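Local coordinates for protein inositol-3-phosphate synthase (Caenorhabditis elegans, PDB 1VKO) that binds nicotinamide-adenine-dinucleotide in a Rossmann-type domain, together with a pyrophosphate and a potassium ion, at residues 76-82 / 240-246; 157-163 / 192-198. All coordinates share one frame; numbering follows the deposited sequence.

How the interactions relate
Both interactions belong to the Rossmann-type part of the chain. Their centres are about 16 Å apart. Interaction 2 is nested inside the loop that interaction 1 closes: 76-82 comes first, then 157-163, 192-198 and 240-246. They meet in one parallel sheet, where strand 77-82 lies between strands 154-159 and 242-247. Leu81 N to Ser157 O and Leu81 O to Trp159 N, both 2.9 Å, are probable hydrogen bonds. The Trp159 ring also packs against Leu80 and Val82. Interaction 1 thus forms the middle of the sheet. Interaction 2 joins the outermost strand, 154-159, to a loop at the adenosine end of the nicotinamide-adenine-dinucleotide site. The dinucleotide touches both.

Interaction 1: 76-82 / 240-246; sequences KTGLLLV and LECVIVL
The carboxylate of Glu241 is the one flat side-chain group between these segments, and its OE2 end meets Lys76, just ahead of strand 77-82. Lys76 N gives a weak hydrogen bond to Glu241 OE2 at 3.5 Å. The other flat groups are the peptides, which join strands 77-82 and 242-246 in parallel with a 16° angle between them. Lys76 O accepts from both Glu241 N and Cys242 N. The bonds then alternate: Gly78 N to Cys242 O, Ile244 N to Gly78 O, Leu80 N to Ile244 O, Leu246 N to Leu80 O and Val82 N to Leu246 O.

Thr77, Leu79, Leu81, Cys242, Ile244 and Leu246 share one sheet face, partly covered by helix 440-458. With CG anti to the backbone N (chi1 176°), Leu79 brings CD1 across to Ile244 CG2 at 3.8 Å and Leu246 CB at 3.9 Å. Leu81 lies alongside Leu246, with CD2 3.8 Å from Leu246 CD2.

Leu80, Val243 and Val245 line the other face; helix 220-238 packs on Leu80 and Val243, while Val245 touches Tyr296 of strand 295-298. Leu80 CD1 touches Val245 CG2 at 3.7 Å and Val243 CG1 at 4.0 Å. Leu240 CD1 packs directly on Gly78 CA at 3.7 Å.

Val82, near the C-terminal end of its strand, touches the dinucleotide, as expected of the first strand of a Rossmann fold.

Interaction 2: 157-163 / 192-198; sequences SGWDISD and VPLPSIY. With NAD (nicotinamide-adenine-dinucleotide), chain G.
Trp159 and Leu194 form a single backbone bridge at the end of strand 154-159, the second strand of the Rossmann sheet. Leu194 N bonds to Gly158 O at 3.1 Å, and Asp160 N bonds to Leu194 O at 2.9 Å. The loop 192-198 is thereby fixed beside the nucleotide site.

Side chains pack around the bridge. Leu194 CB lies 3.4 Å from Trp159 CD1. Pro195 O approaches the edge of the same indole, near its plane. Phe285 meets the ring edge-to-face. Pro193 CB packs on Asp160 CB at 3.5 Å.

Polar contacts fix the indole and the adenosine. Trp159 NE1 bonds to Asp230 OD2. Asp160, the acidic residue after this strand, accepts from both hydroxyls of the adenosine ribose, as in many NAD-binding Rossmann domains. Dinucleotide O3B bonds to Asp160 OD2 at 2.7 Å; O2B bonds to OD1, but that distance is doubtfully short. Asp160 OD1 also accepts from Ser162 N, making an Asx turn, and OD2 has a second partner in Gly85 N. Ser196 OG donates to adenine N1A at 2.9 Å, while the bond from N6A to Ile197 O is weak.

Ile161 has CG1 between its backbone N and carbonyl carbon (chi1 64°), which lays CG2 and CD1 over one adenine face, CG2 3.6 Å from C6A.

Interaction 1: 76-82 / 240-246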
loop_
_atom_site.group_PDB
_atom_site.type_symbol
_atom_site.label_atom_id
_atom_site.label_comp_id
_atom_site.label_asym_id
_atom_site.label_seq_id
_atom_site.Cartn_x
_atom_site.Cartn_y
_atom_site.Cartn_z
ATOM N N LYS A 76 19.320 15.009 -40.826
ATOM C CA LYS A 76 17.927 15.480 -40.860
ATOM C C LYS A 76 17.012 14.278 -40.786
ATOM O O LYS A 76 17.099 13.379 -41.626
ATOM C CB LYS A 76 17.629 16.299 -42.111
ATOM C CG LYS A 76 16.341 17.101 -41.982
ATOM C CD LYS A 76 15.929 17.771 -43.296
ATOM C CE LYS A 76 14.665 18.581 -43.059
ATOM N NZ LYS A 76 14.055 19.083 -44.316
ATOM N N THR A 77 16.134 14.262 -39.798
ATOM C CA THR A 77 15.502 13.001 -39.363
ATOM C C THR A 77 13.979 13.002 -39.329
ATOM O O THR A 77 13.359 13.796 -38.640
ATOM C CB THR A 77 16.092 12.608 -37.987
ATOM O OG1 THR A 77 17.472 12.284 -38.174
ATOM C CG2 THR A 77 15.505 11.314 -37.435
ATOM N N GLY A 78 13.379 12.101 -40.092
ATOM C CA GLY A 78 11.927 11.927 -40.050
ATOM C C GLY A 78 11.582 10.688 -39.253
ATOM O O GLY A 78 12.281 9.675 -39.350
ATOM N N LEU A 79 10.500 10.778 -38.479
ATOM C CA LEU A 79 9.950 9.622 -37.737
ATOM C C LEU A 79 8.517 9.347 -38.139
ATOM O O LEU A 79 7.649 10.257 -38.106
ATOM C CB LEU A 79 10.064 9.803 -36.188
ATOM C CG LEU A 79 9.452 8.734 -35.242
ATOM C CD1 LEU A 79 10.169 7.403 -35.386
ATOM C CD2 LEU A 79 9.516 9.160 -33.795
ATOM N N LEU A 80 8.277 8.086 -38.497
ATOM C CA LEU A 80 6.963 7.642 -38.908
ATOM C C LEU A 80 6.362 6.674 -37.910
ATOM O O LEU A 80 6.881 5.552 -37.715
ATOM C CB LEU A 80 7.028 6.936 -40.275
ATOM C CG LEU A 80 7.382 7.724 -41.518
ATOM C CD1 LEU A 80 8.005 6.796 -42.568
ATOM C CD2 LEU A 80 6.149 8.410 -42.044
ATOM N N LEU A 81 5.232 7.048 -37.315
ATOM C CA LEU A 81 4.676 6.170 -36.274
ATOM C C LEU A 81 3.507 5.419 -36.792
ATOM O O LEU A 81 2.610 5.992 -37.421
ATOM C CB LEU A 81 4.292 6.957 -35.020
ATOM C CG LEU A 81 5.372 7.874 -34.419
ATOM C CD1 LEU A 81 4.907 8.666 -33.214
ATOM C CD2 LEU A 81 6.584 7.057 -34.040
ATOM N N VAL A 82 3.498 4.133 -36.532
ATOM C CA VAL A 82 2.290 3.359 -36.770
ATOM C C VAL A 82 1.460 3.433 -35.517
ATOM O O VAL A 82 1.953 3.181 -34.397
ATOM C CB VAL A 82 2.587 1.924 -37.177
ATOM C CG1 VAL A 82 1.330 1.278 -37.740
ATOM C CG2 VAL A 82 3.731 1.904 -38.206
ATOM N N LEU A 240 14.903 14.173 -46.095
ATOM C CA LEU A 240 15.440 13.546 -44.891
ATOM C C LEU A 240 16.646 12.680 -45.179
ATOM O O LEU A 240 16.690 11.977 -46.173
ATOM C CB LEU A 240 14.362 12.652 -44.286
ATOM C CG LEU A 240 13.039 13.349 -43.966
ATOM C CD1 LEU A 240 11.964 12.323 -43.681
ATOM C CD2 LEU A 240 13.170 14.341 -42.799
ATOM N N GLU A 241 17.618 12.702 -44.284
ATOM C CA GLU A 241 18.742 11.791 -44.397
ATOM C C GLU A 241 18.618 10.568 -43.504
ATOM O O GLU A 241 19.371 9.623 -43.706
ATOM C CB GLU A 241 20.053 12.505 -44.079
ATOM C CG GLU A 241 20.393 13.682 -44.987
ATOM C CD GLU A 241 21.191 14.723 -44.236
ATOM O OE1 GLU A 241 22.368 14.451 -43.919
ATOM O OE2 GLU A 241 20.630 15.800 -43.938
ATOM N N CYS A 242 17.729 10.597 -42.501
ATOM C CA CYS A 242 17.460 9.411 -41.652
ATOM C C CYS A 242 15.968 9.233 -41.470
ATOM O O CYS A 242 15.277 10.148 -41.020
ATOM C CB CYS A 242 18.114 9.534 -40.273
ATOM S SG CYS A 242 18.099 8.020 -39.275
ATOM N N VAL A 243 15.468 8.056 -41.828
ATOM C CA VAL A 243 14.044 7.772 -41.686
ATOM C C VAL A 243 13.939 6.615 -40.706
ATOM O O VAL A 243 14.597 5.583 -40.896
ATOM C CB VAL A 243 13.396 7.364 -43.040
ATOM C CG1 VAL A 243 11.955 6.989 -42.861
ATOM C CG2 VAL A 243 13.492 8.494 -44.024
ATOM N N ILE A 244 13.133 6.804 -39.668
ATOM C CA ILE A 244 12.876 5.764 -38.689
ATOM C C ILE A 244 11.374 5.521 -38.677
ATOM O O ILE A 244 10.579 6.478 -38.654
ATOM C CB ILE A 244 13.362 6.170 -37.277
ATOM C CG1 ILE A 244 14.845 6.447 -37.278
ATOM C CG2 ILE A 244 13.030 5.052 -36.216
ATOM C CD1 ILE A 244 15.253 7.534 -36.235
ATOM N N VAL A 245 11.005 4.239 -38.733
ATOM C CA VAL A 245 9.639 3.815 -38.590
ATOM C C VAL A 245 9.469 3.113 -37.243
ATOM O O VAL A 245 10.307 2.287 -36.832
ATOM C CB VAL A 245 9.243 2.865 -39.700
ATOM C CG1 VAL A 245 7.880 2.119 -39.334
ATOM C CG2 VAL A 245 9.173 3.628 -41.012
ATOM N N LEU A 246 8.386 3.437 -36.548
ATOM C CA LEU A 246 8.211 2.928 -35.192
ATOM C C LEU A 246 6.765 2.547 -34.940
ATOM O O LEU A 246 5.833 3.342 -35.188
ATOM C CB LEU A 246 8.704 3.965 -34.161
ATOM C CG LEU A 246 8.691 3.590 -32.683
ATOM C CD1 LEU A 246 9.876 4.250 -31.891
ATOM C CD2 LEU A 246 7.323 3.942 -32.071
#

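Interaction 2: 157-163 / 192-198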
loop_
_atom_site.group_PDB
_atom_site.type_symbol
_atom_site.label_atom_id
_atom_site.label_comp_id
_atom_site.label_asym_id
_atom_site.label_seq_id
_atom_site.Cartn_x
_atom_site.Cartn_y
_atom_site.Cartn_z
ATOM N N SER A 157 5.457 12.033 -39.164
ATOM C CA SER A 157 4.188 11.639 -39.734
ATOM C C SER A 157 3.877 10.180 -39.290
ATOM O O SER A 157 4.484 9.667 -38.331
ATOM C CB SER A 157 4.278 11.713 -41.249
ATOM O OG SER A 157 3.010 11.454 -41.821
ATOM N N GLY A 158 2.939 9.541 -39.980
ATOM C CA GLY A 158 2.665 8.155 -39.814
ATOM C C GLY A 158 1.260 7.764 -40.195
ATOM O O GLY A 158 0.586 8.482 -40.932
ATOM N N TRP A 159 0.822 6.610 -39.674
ATOM C CA TRP A 159 -0.424 6.003 -40.123
ATOM C C TRP A 159 -1.389 5.650 -39.004
ATOM O O TRP A 159 -0.979 5.338 -37.892
ATOM C CB TRP A 159 -0.132 4.731 -40.861
ATOM C CG TRP A 159 0.831 4.831 -42.000
ATOM C CD1 TRP A 159 0.526 4.988 -43.328
ATOM C CD2 TRP A 159 2.251 4.704 -41.922
ATOM N NE1 TRP A 159 1.684 4.998 -44.068
ATOM C CE2 TRP A 159 2.756 4.830 -43.234
ATOM C CE3 TRP A 159 3.161 4.532 -40.866
ATOM C CZ2 TRP A 159 4.129 4.756 -43.522
ATOM C CZ3 TRP A 159 4.503 4.424 -41.150
ATOM C CH2 TRP A 159 4.982 4.551 -42.472
ATOM N N ASP A 160 -2.673 5.654 -39.313
ATOM C CA ASP A 160 -3.625 5.178 -38.352
ATOM C C ASP A 160 -4.871 4.668 -39.015
ATOM O O ASP A 160 -5.373 5.320 -39.912
ATOM C CB ASP A 160 -3.987 6.259 -37.353
ATOM C CG ASP A 160 -4.338 5.679 -35.971
ATOM O OD1 ASP A 160 -5.249 4.855 -35.880
ATOM O OD2 ASP A 160 -3.735 5.977 -34.930
ATOM N N ILE A 161 -5.362 3.505 -38.565
ATOM C CA ILE A 161 -6.644 2.972 -39.036
ATOM C C ILE A 161 -7.822 3.913 -38.696
ATOM O O ILE A 161 -8.905 3.786 -39.266
ATOM C CB ILE A 161 -6.897 1.553 -38.500
ATOM C CG1 ILE A 161 -7.025 1.560 -36.962
ATOM C CG2 ILE A 161 -5.786 0.587 -38.986
ATOM C CD1 ILE A 161 -7.498 0.200 -36.307
ATOM N N SER A 162 -7.605 4.861 -37.785
ATOM C CA SER A 162 -8.618 5.880 -37.454
ATOM C C SER A 162 -8.269 7.214 -38.097
ATOM O O SER A 162 -7.137 7.689 -37.956
ATOM C CB SER A 162 -8.702 6.103 -35.953
ATOM O OG SER A 162 -9.654 7.135 -35.715
ATOM N N ASP A 163 -9.221 7.840 -38.773
ATOM C CA ASP A 163 -8.873 9.072 -39.507
ATOM C C ASP A 163 -8.895 10.360 -38.679
ATOM O O ASP A 163 -8.556 11.446 -39.204
ATOM C CB ASP A 163 -9.698 9.224 -40.799
ATOM C CG ASP A 163 -11.144 9.519 -40.532
ATOM O OD1 ASP A 163 -11.591 9.338 -39.376
ATOM O OD2 ASP A 163 -11.911 9.937 -41.419
ATOM N N VAL A 192 -3.848 14.672 -40.046
ATOM C CA VAL A 192 -4.700 13.504 -40.164
ATOM C C VAL A 192 -3.798 12.379 -40.652
ATOM O O VAL A 192 -3.180 12.515 -41.708
ATOM C CB VAL A 192 -5.840 13.738 -41.164
ATOM C CG1 VAL A 192 -6.582 12.426 -41.429
ATOM C CG2 VAL A 192 -6.813 14.789 -40.622
ATOM N N PRO A 193 -3.700 11.286 -39.891
ATOM C CA PRO A 193 -2.799 10.185 -40.253
ATOM C C PRO A 193 -3.171 9.544 -41.575
ATOM O O PRO A 193 -4.343 9.521 -41.935
ATOM C CB PRO A 193 -3.033 9.174 -39.134
ATOM C CG PRO A 193 -3.540 9.991 -37.989
ATOM C CD PRO A 193 -4.421 11.010 -38.626
ATOM N N LEU A 194 -2.165 9.035 -42.284
ATOM C CA LEU A 194 -2.376 8.243 -43.503
ATOM C C LEU A 194 -3.166 6.960 -43.185
ATOM O O LEU A 194 -3.161 6.494 -42.066
ATOM C CB LEU A 194 -1.027 7.932 -44.182
ATOM C CG LEU A 194 -0.057 9.115 -44.402
ATOM C CD1 LEU A 194 1.298 8.638 -44.845
ATOM C CD2 LEU A 194 -0.596 10.088 -45.399
ATOM N N PRO A 195 -3.910 6.432 -44.146
ATOM C CA PRO A 195 -4.585 5.147 -43.937
ATOM C C PRO A 195 -3.604 4.007 -43.795
ATOM O O PRO A 195 -2.493 4.075 -44.323
ATOM C CB PRO A 195 -5.472 4.988 -45.180
ATOM C CG PRO A 195 -4.971 5.955 -46.161
ATOM C CD PRO A 195 -4.234 7.049 -45.446
ATOM N N SER A 196 -3.973 3.002 -43.010
ATOM C CA SER A 196 -3.051 1.916 -42.722
ATOM C C SER A 196 -3.580 0.581 -43.183
ATOM O O SER A 196 -4.691 0.473 -43.695
ATOM C CB SER A 196 -2.762 1.831 -41.215
ATOM O OG SER A 196 -1.434 1.382 -41.011
ATOM N N ILE A 197 -2.768 -0.445 -42.955
ATOM C CA ILE A 197 -3.119 -1.828 -43.218
ATOM C C ILE A 197 -3.951 -2.215 -42.020
ATOM O O ILE A 197 -3.555 -1.936 -40.897
ATOM C CB ILE A 197 -1.823 -2.646 -43.262
ATOM C CG1 ILE A 197 -0.905 -2.099 -44.336
ATOM C CG2 ILE A 197 -2.079 -4.128 -43.512
ATOM C CD1 ILE A 197 0.472 -2.697 -44.277
ATOM N N TYR A 198 -5.099 -2.860 -42.244
ATOM C CA TYR A 198 -5.927 -3.390 -41.161
ATOM C C TYR A 198 -6.236 -4.855 -41.431
ATOM O O TYR A 198 -6.998 -5.150 -42.334
ATOM C CB TYR A 198 -7.218 -2.564 -41.082
ATOM C CG TYR A 198 -8.252 -3.059 -40.075
ATOM C CD1 TYR A 198 -7.872 -3.478 -38.807
ATOM C CD2 TYR A 198 -9.602 -3.096 -40.391
ATOM C CE1 TYR A 198 -8.791 -3.927 -37.898
ATOM C CE2 TYR A 198 -10.534 -3.544 -39.472
ATOM C CZ TYR A 198 -10.118 -3.948 -38.229
ATOM O OH TYR A 198 -11.007 -4.412 -37.292
HETATM P PA NAD G . -3.744 3.495 -28.302
HETATM O O1A NAD G . -4.932 2.696 -28.553
HETATM O O2A NAD G . -4.158 4.786 -27.728
HETATM O O5B NAD G . -2.961 3.620 -29.675
HETATM C C5B NAD G . -3.155 2.679 -30.688
HETATM C C4B NAD G . -3.453 3.441 -31.966
HETATM O O4B NAD G . -3.011 2.665 -33.057
HETATM C C3B NAD G . -4.923 3.672 -32.167
HETATM O O3B NAD G . -4.994 4.948 -32.784
HETATM C C2B NAD G . -5.359 2.682 -33.209
HETATM O O2B NAD G . -6.210 3.424 -34.081
HETATM C C1B NAD G . -4.054 2.406 -33.950
HETATM N N9A NAD G . -3.877 1.129 -34.687
HETATM C C8A NAD G . -4.294 -0.131 -34.380
HETATM N N7A NAD G . -3.908 -0.959 -35.377
HETATM C C5A NAD G . -3.251 -0.276 -36.332
HETATM C C6A NAD G . -2.683 -0.621 -37.571
HETATM N N6A NAD G . -2.742 -1.856 -38.096
HETATM N N1A NAD G . -2.101 0.365 -38.325
HETATM C C2A NAD G . -2.102 1.661 -37.899
HETATM N N3A NAD G . -2.694 1.979 -36.720
HETATM C C4A NAD G . -3.256 1.043 -35.924
HETATM O O3 NAD G . -2.684 2.725 -27.347
HETATM P PN NAD G . -1.387 3.484 -26.821
HETATM O O1N NAD G . -1.095 4.574 -27.789
HETATM O O2N NAD G . -1.618 3.820 -25.413
HETATM O O5D NAD G . -0.155 2.448 -27.016
HETATM C C5D NAD G . 0.023 1.748 -28.236
HETATM C C4D NAD G . 0.860 0.461 -28.111
HETATM O O4D NAD G . 2.026 0.703 -27.362
HETATM C C3D NAD G . 0.132 -0.699 -27.421
HETATM O O3D NAD G . 0.445 -1.886 -28.095
HETATM C C2D NAD G . 0.834 -0.809 -26.092
HETATM O O2D NAD G . 0.893 -2.115 -25.541
HETATM C C1D NAD G . 2.223 -0.364 -26.461
HETATM N N1N NAD G . 2.875 -0.033 -25.199
HETATM C C2N NAD G . 2.391 0.978 -24.430
HETATM C C3N NAD G . 3.008 1.251 -23.229
HETATM C C7N NAD G . 2.698 2.570 -22.629
HETATM O O7N NAD G . 1.718 3.330 -23.312
HETATM N N7N NAD G . 3.346 2.977 -21.530
HETATM C C4N NAD G . 4.131 0.517 -22.803
HETATM C C5N NAD G . 4.593 -0.515 -23.589
HETATM C C6N NAD G . 3.945 -0.796 -24.802
#